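Local coordinates for leucine aminopeptidase 2 (Saccharomyces cerevisiae, PDB 2XQ0), which cleaves di- and tripeptides preferentially as a zinc-dependent aminopeptidase of the M1 family and also has low epoxide hydrolase activity in vitro, at residues W237-D242 with I264-D269; I253-E258 with G309-N314; R293-V298 with N556-F561; V298-L303 with R333-I338. One frame throughout, in Å; residues are numbered along the deposited sequence.

Overall arrangement
Helix 297-311, which carries two zinc-binding histidines, relates all four contacts. Contact 4 holds part of the catalytic site, His301 and Glu302, with the zinc ion and bestatin on one side of this helix and helix 321-339 on another. Contact 3 shares Val298 with it and lies at the start of the helix, joining the peptidase and C-terminal domains; the side chain of Glu558 is about 8 Å from the bound bestatin. Contact 2 uses the far end, with the side chain of Leu311 about 14 Å from the zinc ion. Contact 1 packs against the helix through Ile299, and its Ile264 side chain is about 7 Å from that of Glu302. Contacts 1 and 3 also touch, Trp237 O lying 2.7 Å from Arg293 NH2.

Contact 1 (W237-D242 with I264-D269); sequences WEFEND and ILVNVD
Phe239 points its ring at strand 264-266 because CG stands anti to its own carbonyl carbon (chi1 -66°), and Ile264 and Val266 of the strand meet it there. In Ile264, CG1 is likewise anti to the carbonyl carbon (chi1 -58°). The branch runs on extended from there and carries CD1 over one face of the ring. CD1 lies 4.2 Å from the centroid of the Phe239 ring, nearly on the ring normal, which makes this a CH-pi contact. Val266 approaches differently. Its CG2, the branch anti to the carbonyl carbon, reaches the ring edge, near the ring plane, and touches Phe239 CE2 at 3.6 Å. The second branch of Ile264 also comes to this corner, with CG2 4.1 Å from Phe239 CE2. One methyl therefore covers the face while two others gather at the CE2 corner. All three residues are buried, and the contact is wholly apolar, with no hydrogen bond across it.

The contact packs the C-terminal end of helix 229-239 against one face of the mixed sheet of the M1 peptidase domain. Strand 264-266 pairs with strands 223-227 and 282-284 in that sheet. Helix 297-311, which carries the zinc-binding HExxH motif, closes over the same spot: its Ile299 touches both Phe239 and Ile264.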
# COMPACT_ATOMS: atom_id res chain seq x y z
N TRP A 237 15.15 15.04 -8.82
CA TRP A 237 15.32 16.11 -7.86
C TRP A 237 14.53 15.80 -6.59
O TRP A 237 14.97 16.09 -5.49
CB TRP A 237 14.88 17.46 -8.44
CG TRP A 237 15.10 18.60 -7.48
CD1 TRP A 237 16.22 19.36 -7.36
CD2 TRP A 237 14.17 19.09 -6.51
NE1 TRP A 237 16.05 20.29 -6.36
CE2 TRP A 237 14.79 20.16 -5.84
CE3 TRP A 237 12.86 18.74 -6.16
CZ2 TRP A 237 14.16 20.87 -4.81
CZ3 TRP A 237 12.23 19.45 -5.14
CH2 TRP A 237 12.89 20.51 -4.49
N GLU A 238 13.36 15.20 -6.75
CA GLU A 238 12.47 15.01 -5.61
C GLU A 238 13.05 14.01 -4.61
O GLU A 238 12.81 14.12 -3.41
CB GLU A 238 11.07 14.58 -6.05
CG GLU A 238 9.96 14.82 -5.02
CD GLU A 238 9.30 16.20 -5.16
OE1 GLU A 238 9.57 16.88 -6.17
OE2 GLU A 238 8.52 16.60 -4.27
N PHE A 239 13.84 13.06 -5.10
CA PHE A 239 14.29 11.93 -4.28
C PHE A 239 15.76 11.98 -3.92
O PHE A 239 16.19 11.34 -2.96
CB PHE A 239 14.04 10.61 -5.03
CG PHE A 239 12.59 10.30 -5.25
CD1 PHE A 239 11.66 10.48 -4.25
CD2 PHE A 239 12.17 9.78 -6.46
CE1 PHE A 239 10.32 10.18 -4.46
CE2 PHE A 239 10.84 9.47 -6.67
CZ PHE A 239 9.91 9.68 -5.67
N GLU A 240 16.54 12.70 -4.71
CA GLU A 240 18.01 12.55 -4.65
C GLU A 240 18.62 13.13 -3.39
O GLU A 240 19.78 12.85 -3.09
CB GLU A 240 18.70 13.21 -5.85
CG GLU A 240 18.63 14.72 -5.80
CD GLU A 240 19.16 15.41 -7.08
OE1 GLU A 240 19.81 14.75 -7.93
OE2 GLU A 240 18.92 16.62 -7.22
N ASN A 241 17.87 13.96 -2.68
CA ASN A 241 18.40 14.63 -1.50
C ASN A 241 18.11 13.84 -0.24
O ASN A 241 18.62 14.16 0.81
CB ASN A 241 17.82 16.03 -1.35
CG ASN A 241 18.29 16.74 -0.08
OD1 ASN A 241 19.46 17.14 0.03
ND2 ASN A 241 17.38 16.91 0.89
N ASP A 242 17.30 12.80 -0.35
CA ASP A 242 16.72 12.21 0.85
C ASP A 242 16.71 10.69 0.92
O ASP A 242 16.64 10.15 2.01
CB ASP A 242 15.28 12.73 1.03
CG ASP A 242 15.24 14.16 1.56
OD1 ASP A 242 15.30 14.32 2.80
OD2 ASP A 242 15.14 15.11 0.75
N ILE A 264 13.41 3.09 -7.30
CA ILE A 264 12.03 3.54 -7.34
C ILE A 264 11.53 3.68 -8.78
O ILE A 264 12.18 4.31 -9.60
CB ILE A 264 11.89 4.89 -6.62
CG1 ILE A 264 12.37 4.76 -5.17
CG2 ILE A 264 10.43 5.43 -6.71
CD1 ILE A 264 12.55 6.08 -4.47
N LEU A 265 10.38 3.07 -9.09
CA LEU A 265 9.70 3.29 -10.36
C LEU A 265 8.58 4.29 -10.14
O LEU A 265 7.67 4.02 -9.36
CB LEU A 265 9.07 1.98 -10.88
CG LEU A 265 8.12 2.13 -12.07
CD1 LEU A 265 8.87 2.61 -13.28
CD2 LEU A 265 7.38 0.81 -12.40
N VAL A 266 8.65 5.45 -10.79
CA VAL A 266 7.58 6.43 -10.67
C VAL A 266 6.62 6.15 -11.81
O VAL A 266 6.94 6.39 -12.98
CB VAL A 266 8.07 7.89 -10.70
CG1 VAL A 266 6.88 8.83 -10.74
CG2 VAL A 266 8.93 8.19 -9.46
N ASN A 267 5.47 5.59 -11.47
CA ASN A 267 4.58 5.02 -12.47
C ASN A 267 3.78 6.05 -13.26
O ASN A 267 3.86 7.25 -13.00
CB ASN A 267 3.62 4.04 -11.79
CG ASN A 267 3.93 2.60 -12.12
OD1 ASN A 267 4.26 2.27 -13.25
ND2 ASN A 267 3.82 1.74 -11.12
N VAL A 268 3.02 5.55 -14.23
CA VAL A 268 2.10 6.36 -15.02
C VAL A 268 1.00 6.94 -14.13
O VAL A 268 0.75 6.45 -13.03
CB VAL A 268 1.46 5.54 -16.19
CG1 VAL A 268 2.53 5.14 -17.19
CG2 VAL A 268 0.75 4.31 -15.66
N ASP A 269 0.32 7.97 -14.61
CA ASP A 269 -0.66 8.67 -13.78
C ASP A 269 -1.86 7.82 -13.34
O ASP A 269 -2.47 8.11 -12.31
CB ASP A 269 -1.08 9.99 -14.45
CG ASP A 269 0.11 10.82 -14.91
OD1 ASP A 269 0.63 11.65 -14.13
OD2 ASP A 269 0.55 10.64 -16.07

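Contact 2 (I253-E258 with G309-N314); sequences IIFEYE and GNLVTN
Leu311 meets two side chains of the 253-258 loop with its two methyl groups, and rotamers on both sides decide how. Its CG lies anti to the backbone N (chi1 -170°), which sends the branch out toward the loop. CD2 comes to the edge of the Phe255 ring, near the ring plane, and sits 4.1 Å from Phe255 CE2 and equally far from CZ. The two side chains approach from opposite directions. Phe255 takes the less common first torsion, with CG between the backbone N and the carbonyl carbon (chi1 49°). This swings its ring end nearer to Leu311 than the bond leaving its CA would suggest. Glu258 has the same kind of first torsion but runs extended beyond CG. It crosses Leu311 at about a right angle. Glu258 OE1 lies 3.4 Å from Leu311 CD2, and Glu258 CD rests near Leu311 CD1. A carboxylate here lies against methyl groups, and no hydrogen bond joins the segments. Within 309-314, Thr313 OG1 donates to Gly309 O at 2.7 Å and ties the turn between helix and strand.

The loop follows helix 243-253, and Leu311 lies in the stretch that links helix 297-311 and strand 312-314, which pairs in parallel with strand 424-426. Trp307 of helix 297-311 meets the Phe255 ring edge-to-face. Helix 407-420 packs alongside, with Phe418 touching both Phe255 and Val312.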
# COMPACT_ATOMS: atom_id res chain seq x y z
N ILE A 253 18.25 1.96 12.95
CA ILE A 253 17.19 1.52 13.86
C ILE A 253 17.13 -0.01 13.87
O ILE A 253 17.05 -0.63 14.94
CB ILE A 253 15.81 2.10 13.46
CG1 ILE A 253 15.78 3.62 13.70
CG2 ILE A 253 14.69 1.40 14.22
CD1 ILE A 253 14.85 4.38 12.74
N ILE A 254 17.22 -0.61 12.69
CA ILE A 254 17.13 -2.07 12.58
C ILE A 254 18.52 -2.65 12.34
O ILE A 254 19.32 -2.76 13.26
CB ILE A 254 16.14 -2.47 11.48
CG1 ILE A 254 14.90 -1.57 11.55
CG2 ILE A 254 15.74 -3.95 11.60
CD1 ILE A 254 13.90 -1.83 10.43
N PHE A 255 18.82 -3.03 11.10
CA PHE A 255 20.17 -3.45 10.74
C PHE A 255 20.38 -3.32 9.23
O PHE A 255 19.47 -2.95 8.52
CB PHE A 255 20.47 -4.87 11.24
CG PHE A 255 19.42 -5.88 10.89
CD1 PHE A 255 18.71 -6.55 11.90
CD2 PHE A 255 19.15 -6.19 9.57
CE1 PHE A 255 17.75 -7.50 11.58
CE2 PHE A 255 18.17 -7.14 9.25
CZ PHE A 255 17.47 -7.79 10.25
N GLU A 256 21.59 -3.63 8.76
CA GLU A 256 21.95 -3.42 7.37
C GLU A 256 20.86 -3.89 6.40
O GLU A 256 20.22 -4.93 6.61
CB GLU A 256 23.28 -4.10 7.02
CG GLU A 256 23.85 -3.67 5.69
CD GLU A 256 24.93 -4.61 5.14
OE1 GLU A 256 24.76 -5.84 5.24
OE2 GLU A 256 25.93 -4.10 4.60
N TYR A 257 20.67 -3.10 5.35
CA TYR A 257 19.70 -3.40 4.30
C TYR A 257 20.38 -4.44 3.43
O TYR A 257 21.47 -4.22 2.95
CB TYR A 257 19.44 -2.11 3.53
CG TYR A 257 18.61 -2.20 2.26
CD1 TYR A 257 17.22 -2.20 2.31
CD2 TYR A 257 19.23 -2.22 1.01
CE1 TYR A 257 16.45 -2.24 1.13
CE2 TYR A 257 18.48 -2.27 -0.17
CZ TYR A 257 17.09 -2.28 -0.10
OH TYR A 257 16.35 -2.31 -1.26
N GLU A 258 19.76 -5.60 3.23
CA GLU A 258 20.48 -6.68 2.56
C GLU A 258 20.04 -6.97 1.12
O GLU A 258 20.51 -7.93 0.51
CB GLU A 258 20.41 -7.96 3.40
CG GLU A 258 19.03 -8.58 3.43
CD GLU A 258 18.88 -9.61 4.55
OE1 GLU A 258 18.55 -9.19 5.69
OE2 GLU A 258 19.09 -10.82 4.30
N GLY A 309 7.57 -7.21 5.98
CA GLY A 309 6.78 -7.55 4.81
C GLY A 309 7.63 -8.36 3.88
O GLY A 309 7.28 -9.49 3.55
N ASN A 310 8.77 -7.80 3.48
CA ASN A 310 9.61 -8.42 2.47
C ASN A 310 10.56 -9.47 3.04
O ASN A 310 10.60 -10.60 2.57
CB ASN A 310 10.37 -7.36 1.68
CG ASN A 310 9.42 -6.42 0.93
OD1 ASN A 310 8.20 -6.50 1.08
ND2 ASN A 310 9.98 -5.53 0.13
N LEU A 311 11.27 -9.09 4.10
CA LEU A 311 12.21 -9.97 4.77
C LEU A 311 11.46 -10.92 5.71
O LEU A 311 11.71 -12.13 5.75
CB LEU A 311 13.23 -9.13 5.55
CG LEU A 311 14.41 -9.92 6.12
CD1 LEU A 311 15.15 -10.63 4.99
CD2 LEU A 311 15.35 -9.02 6.92
N VAL A 312 10.51 -10.35 6.46
CA VAL A 312 9.70 -11.10 7.40
C VAL A 312 8.24 -10.90 7.00
O VAL A 312 7.77 -9.78 6.97
CB VAL A 312 9.90 -10.61 8.86
CG1 VAL A 312 8.89 -11.25 9.78
CG2 VAL A 312 11.32 -10.89 9.33
N THR A 313 7.54 -11.98 6.67
CA THR A 313 6.26 -11.88 5.98
C THR A 313 5.11 -12.49 6.77
O THR A 313 5.27 -13.49 7.44
CB THR A 313 6.35 -12.59 4.62
OG1 THR A 313 7.52 -12.14 3.94
CG2 THR A 313 5.10 -12.30 3.76
N ASN A 314 3.92 -11.89 6.68
CA ASN A 314 2.76 -12.50 7.28
C ASN A 314 2.43 -13.82 6.58
O ASN A 314 2.50 -13.93 5.35
CB ASN A 314 1.53 -11.57 7.26
CG ASN A 314 1.33 -10.88 5.90
OD1 ASN A 314 1.78 -11.37 4.87
ND2 ASN A 314 0.64 -9.75 5.90

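Contact 3 (R293-V298 with N556-F561); sequences RSNIDV and NAEVVF
Ser294 meets Asn556 first along this segment, with its CB 3.4 Å from Asn556 ND2. Its hydroxyl has its main partner in Asp292. Asn295 follows and carries the contact. The amides of Asn295 and Asn556 meet with their planes 76° apart, the side chains coming from opposite directions. Asn556 ND2 donates to Asn295 OD1 at 2.9 Å, from a position tilted out of the carbonyl plane. In return Asn295 ND2 makes a weak bond to Asn556 OD1 at 3.3 Å, and it makes another weak one to Thr287 O. Asn295 OD1 also lies 4.1 Å from Glu558 CG, whose carboxylate is held by Lys590.

Asn556 is the N-cap of helix 557-569. Its CG lies anti to the backbone N (chi1 -173°), and OD1 accepts from Glu558 N at 2.8 Å. The crossed planes are consistent with one short but bent bond and one weak one, rather than a flat amide pair. The buried amide of Asn556 thus uses OD1 to cap a helix of the C-terminal domain and ND2 to bond Asn295 of the peptidase domain. Its rotation is fixed by partners in both domains.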
# COMPACT_ATOMS: atom_id res chain seq x y z
N ARG A 293 9.47 18.46 -2.28
CA ARG A 293 9.84 17.32 -1.44
C ARG A 293 8.95 17.10 -0.22
O ARG A 293 9.42 16.58 0.79
CB ARG A 293 11.31 17.40 -1.03
CG ARG A 293 12.24 17.29 -2.20
CD ARG A 293 13.65 17.70 -1.86
NE ARG A 293 14.54 17.53 -3.01
CZ ARG A 293 15.76 18.05 -3.09
NH1 ARG A 293 16.24 18.78 -2.09
NH2 ARG A 293 16.49 17.84 -4.17
N SER A 294 7.67 17.45 -0.34
CA SER A 294 6.72 17.33 0.77
C SER A 294 6.22 15.92 1.06
O SER A 294 5.91 15.60 2.21
CB SER A 294 5.49 18.21 0.51
OG SER A 294 5.87 19.53 0.17
N ASN A 295 6.12 15.09 0.03
CA ASN A 295 5.41 13.82 0.13
C ASN A 295 6.25 12.56 0.25
O ASN A 295 5.76 11.46 -0.00
CB ASN A 295 4.50 13.65 -1.09
CG ASN A 295 3.43 14.69 -1.15
OD1 ASN A 295 3.07 15.28 -0.12
ND2 ASN A 295 2.89 14.92 -2.35
N ILE A 296 7.51 12.70 0.62
CA ILE A 296 8.42 11.56 0.49
C ILE A 296 8.29 10.46 1.56
O ILE A 296 8.89 9.39 1.43
CB ILE A 296 9.87 12.02 0.33
CG1 ILE A 296 10.22 13.07 1.37
CG2 ILE A 296 10.09 12.58 -1.08
CD1 ILE A 296 11.56 13.70 1.14
N ASP A 297 7.47 10.70 2.59
CA ASP A 297 7.34 9.72 3.65
C ASP A 297 6.74 8.43 3.07
O ASP A 297 6.99 7.33 3.58
CB ASP A 297 6.50 10.30 4.78
CG ASP A 297 6.94 11.71 5.15
OD1 ASP A 297 8.06 12.11 4.74
OD2 ASP A 297 6.17 12.41 5.85
N VAL A 298 5.97 8.55 1.99
CA VAL A 298 5.49 7.36 1.31
C VAL A 298 6.67 6.49 0.93
O VAL A 298 6.54 5.26 0.80
CB VAL A 298 4.67 7.69 0.05
CG1 VAL A 298 4.29 6.39 -0.68
CG2 VAL A 298 3.42 8.50 0.41
N ASN A 556 1.15 20.32 -4.77
CA ASN A 556 1.01 19.10 -3.97
C ASN A 556 -0.39 18.53 -4.11
O ASN A 556 -1.34 19.14 -3.65
CB ASN A 556 1.33 19.38 -2.50
CG ASN A 556 1.38 18.11 -1.64
OD1 ASN A 556 0.59 17.19 -1.81
ND2 ASN A 556 2.32 18.07 -0.71
N ALA A 557 -0.51 17.37 -4.74
CA ALA A 557 -1.81 16.76 -5.00
C ALA A 557 -2.62 16.54 -3.73
O ALA A 557 -3.84 16.48 -3.76
CB ALA A 557 -1.64 15.44 -5.74
N GLU A 558 -1.92 16.38 -2.61
CA GLU A 558 -2.58 16.16 -1.32
C GLU A 558 -3.30 17.41 -0.85
O GLU A 558 -4.41 17.34 -0.33
CB GLU A 558 -1.57 15.76 -0.24
CG GLU A 558 -0.96 14.39 -0.42
CD GLU A 558 -1.80 13.32 0.22
OE1 GLU A 558 -2.85 13.66 0.81
OE2 GLU A 558 -1.41 12.13 0.14
N VAL A 559 -2.64 18.56 -1.00
CA VAL A 559 -3.23 19.83 -0.61
C VAL A 559 -4.26 20.26 -1.65
O VAL A 559 -5.34 20.74 -1.30
CB VAL A 559 -2.18 20.95 -0.52
CG1 VAL A 559 -2.88 22.30 -0.36
CG2 VAL A 559 -1.20 20.69 0.65
N VAL A 560 -3.91 20.11 -2.92
CA VAL A 560 -4.83 20.43 -3.99
C VAL A 560 -6.15 19.69 -3.81
O VAL A 560 -7.22 20.27 -4.00
CB VAL A 560 -4.22 20.12 -5.37
CG1 VAL A 560 -5.30 20.08 -6.44
CG2 VAL A 560 -3.14 21.14 -5.71
N PHE A 561 -6.08 18.43 -3.41
CA PHE A 561 -7.30 17.64 -3.21
C PHE A 561 -8.15 18.23 -2.12
O PHE A 561 -9.35 18.38 -2.28
CB PHE A 561 -6.99 16.19 -2.87
CG PHE A 561 -8.21 15.41 -2.44
CD1 PHE A 561 -9.01 14.79 -3.38
CD2 PHE A 561 -8.57 15.34 -1.11
CE1 PHE A 561 -10.15 14.09 -3.00
CE2 PHE A 561 -9.70 14.65 -0.71
CZ PHE A 561 -10.49 14.02 -1.67

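Contact 4 (V298-L303 with R333-I338); sequences VIAHEL and RIIGAI. With ZN (zinc ion), chain C; BES (2-(3-amino-2-hydroxy-4-phenyl-butyrylamino)-4-methyl-pentanoic acid), chain B.
The catalytic HExxH helix of this M1 aminopeptidase packs here against helix 321-339, which supplies the third zinc ligand, Glu324. Ala300 and Leu303 face the partner helix, while His301 points away from it. Ala300 CB lies 4.3 Å from Ile334 CG2 and 4.5 Å from Ile335 CG2. With chi1 of Ile334 at -70° and its chain extended beyond, Ile334 CD1 lies 4.1 Å from Ala300 O and 4.5 Å from Leu303 CD2. Ala300 and Ile334 have the nearest CA pair between the segments. The contact is buried and apolar.

On the pocket side, His301 NE2 binds the zinc ion at 2.2 Å. His305 and Glu324 bind it too, and bestatin adds O2 and O3. Bestatin C15 lies over one face of the His301 ring, 3.6 Å above its plane and offset toward the rim. Glu302, the proton acceptor, has OE2 3.2 Å from bestatin O2. Glu331, also on helix 321-339, hydrogen-bonds His301 ND1, consistent with a second-shell residue that orients the ring.

The two helix segments run at 127° to each other, their axes 10.3 Å apart at closest. Helix 243-253 covers the junction: its Phe246 touches Leu303 and its Ala250 touches Ile334.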
# COMPACT_ATOMS: atom_id res chain seq x y z
N VAL A 298 5.97 8.55 1.99
CA VAL A 298 5.49 7.36 1.31
C VAL A 298 6.67 6.49 0.93
O VAL A 298 6.54 5.26 0.80
CB VAL A 298 4.67 7.69 0.05
CG1 VAL A 298 4.29 6.39 -0.68
CG2 VAL A 298 3.42 8.50 0.41
N ILE A 299 7.83 7.12 0.72
CA ILE A 299 9.04 6.36 0.44
C ILE A 299 9.64 5.74 1.73
O ILE A 299 10.16 4.65 1.69
CB ILE A 299 10.10 7.16 -0.34
CG1 ILE A 299 9.52 7.72 -1.65
CG2 ILE A 299 11.27 6.26 -0.69
CD1 ILE A 299 9.18 6.62 -2.66
N ALA A 300 9.58 6.43 2.86
CA ALA A 300 9.97 5.82 4.13
C ALA A 300 9.10 4.60 4.42
O ALA A 300 9.56 3.61 4.99
CB ALA A 300 9.86 6.82 5.25
N HIS A 301 7.82 4.68 4.04
CA HIS A 301 6.91 3.54 4.17
C HIS A 301 7.35 2.34 3.34
O HIS A 301 7.58 1.28 3.88
CB HIS A 301 5.48 3.94 3.79
CG HIS A 301 4.48 2.87 4.10
ND1 HIS A 301 3.83 2.78 5.31
CD2 HIS A 301 4.05 1.81 3.37
CE1 HIS A 301 3.04 1.72 5.31
NE2 HIS A 301 3.16 1.11 4.14
N GLU A 302 7.47 2.50 2.02
CA GLU A 302 7.87 1.38 1.17
C GLU A 302 9.25 0.88 1.57
O GLU A 302 9.53 -0.31 1.49
CB GLU A 302 7.92 1.80 -0.29
CG GLU A 302 6.69 2.53 -0.81
CD GLU A 302 5.42 1.74 -0.62
OE1 GLU A 302 4.33 2.35 -0.66
OE2 GLU A 302 5.51 0.50 -0.43
N LEU A 303 10.12 1.79 1.99
CA LEU A 303 11.45 1.38 2.42
C LEU A 303 11.39 0.49 3.66
O LEU A 303 12.12 -0.48 3.76
CB LEU A 303 12.28 2.60 2.77
CG LEU A 303 13.61 2.31 3.48
CD1 LEU A 303 14.53 1.53 2.56
CD2 LEU A 303 14.25 3.63 3.91
N ARG A 333 9.21 5.66 13.09
CA ARG A 333 10.54 5.74 13.73
C ARG A 333 11.56 6.47 12.81
O ARG A 333 12.40 7.26 13.27
CB ARG A 333 11.03 4.34 14.11
CG ARG A 333 10.28 3.69 15.28
CD ARG A 333 10.52 4.41 16.63
NE ARG A 333 11.96 4.52 16.90
CZ ARG A 333 12.68 3.55 17.44
NH1 ARG A 333 12.12 2.39 17.79
NH2 ARG A 333 13.98 3.72 17.63
N ILE A 334 11.51 6.20 11.51
CA ILE A 334 12.43 6.84 10.57
C ILE A 334 12.23 8.35 10.57
O ILE A 334 13.17 9.12 10.77
CB ILE A 334 12.30 6.27 9.15
CG1 ILE A 334 12.84 4.83 9.12
CG2 ILE A 334 13.04 7.12 8.13
CD1 ILE A 334 12.33 4.01 7.92
N ILE A 335 10.99 8.79 10.39
CA ILE A 335 10.73 10.21 10.33
C ILE A 335 10.97 10.86 11.69
O ILE A 335 11.35 12.02 11.77
CB ILE A 335 9.29 10.56 9.79
CG1 ILE A 335 8.24 10.43 10.88
CG2 ILE A 335 8.95 9.74 8.54
CD1 ILE A 335 6.81 10.63 10.38
N GLY A 336 10.76 10.11 12.76
CA GLY A 336 11.02 10.64 14.08
C GLY A 336 12.51 10.84 14.30
O GLY A 336 12.93 11.81 14.91
N ALA A 337 13.31 9.92 13.77
CA ALA A 337 14.75 10.00 13.97
C ALA A 337 15.32 11.16 13.17
O ALA A 337 16.31 11.76 13.56
CB ALA A 337 15.40 8.72 13.55
N ILE A 338 14.68 11.49 12.05
CA ILE A 338 15.18 12.56 11.19
C ILE A 338 14.65 13.92 11.64
O ILE A 338 15.39 14.91 11.68
CB ILE A 338 14.78 12.31 9.71
CG1 ILE A 338 15.56 11.12 9.15
CG2 ILE A 338 15.04 13.54 8.88
CD1 ILE A 338 15.01 10.61 7.82
ZN ZN C . 2.54 -0.81 3.25
N2 BES B . 1.43 -2.58 -0.76
C1 BES B . 0.74 -1.59 0.04
C6 BES B . -0.55 -1.16 -0.65
C7 BES B . -1.50 -2.34 -0.75
C8 BES B . -1.72 -3.15 0.36
C12 BES B . -2.13 -2.62 -1.96
C9 BES B . -2.58 -4.23 0.26
C11 BES B . -2.99 -3.71 -2.05
C10 BES B . -3.22 -4.52 -0.94
C2 BES B . 1.63 -0.36 0.30
O2 BES B . 2.89 -0.65 0.92
C3 BES B . 0.85 0.57 1.16
O3 BES B . 0.64 0.33 2.35
N1 BES B . 0.43 1.62 0.45
C4 BES B . -0.35 2.75 0.89
C13 BES B . 0.70 3.82 1.17
C14 BES B . 0.58 4.42 2.56
C15 BES B . 1.90 5.05 2.97
C16 BES B . 0.12 3.39 3.59
C5 BES B . -1.19 3.17 -0.28
O1 BES B . -2.27 3.77 -0.07
O4 BES B . -0.77 2.90 -1.44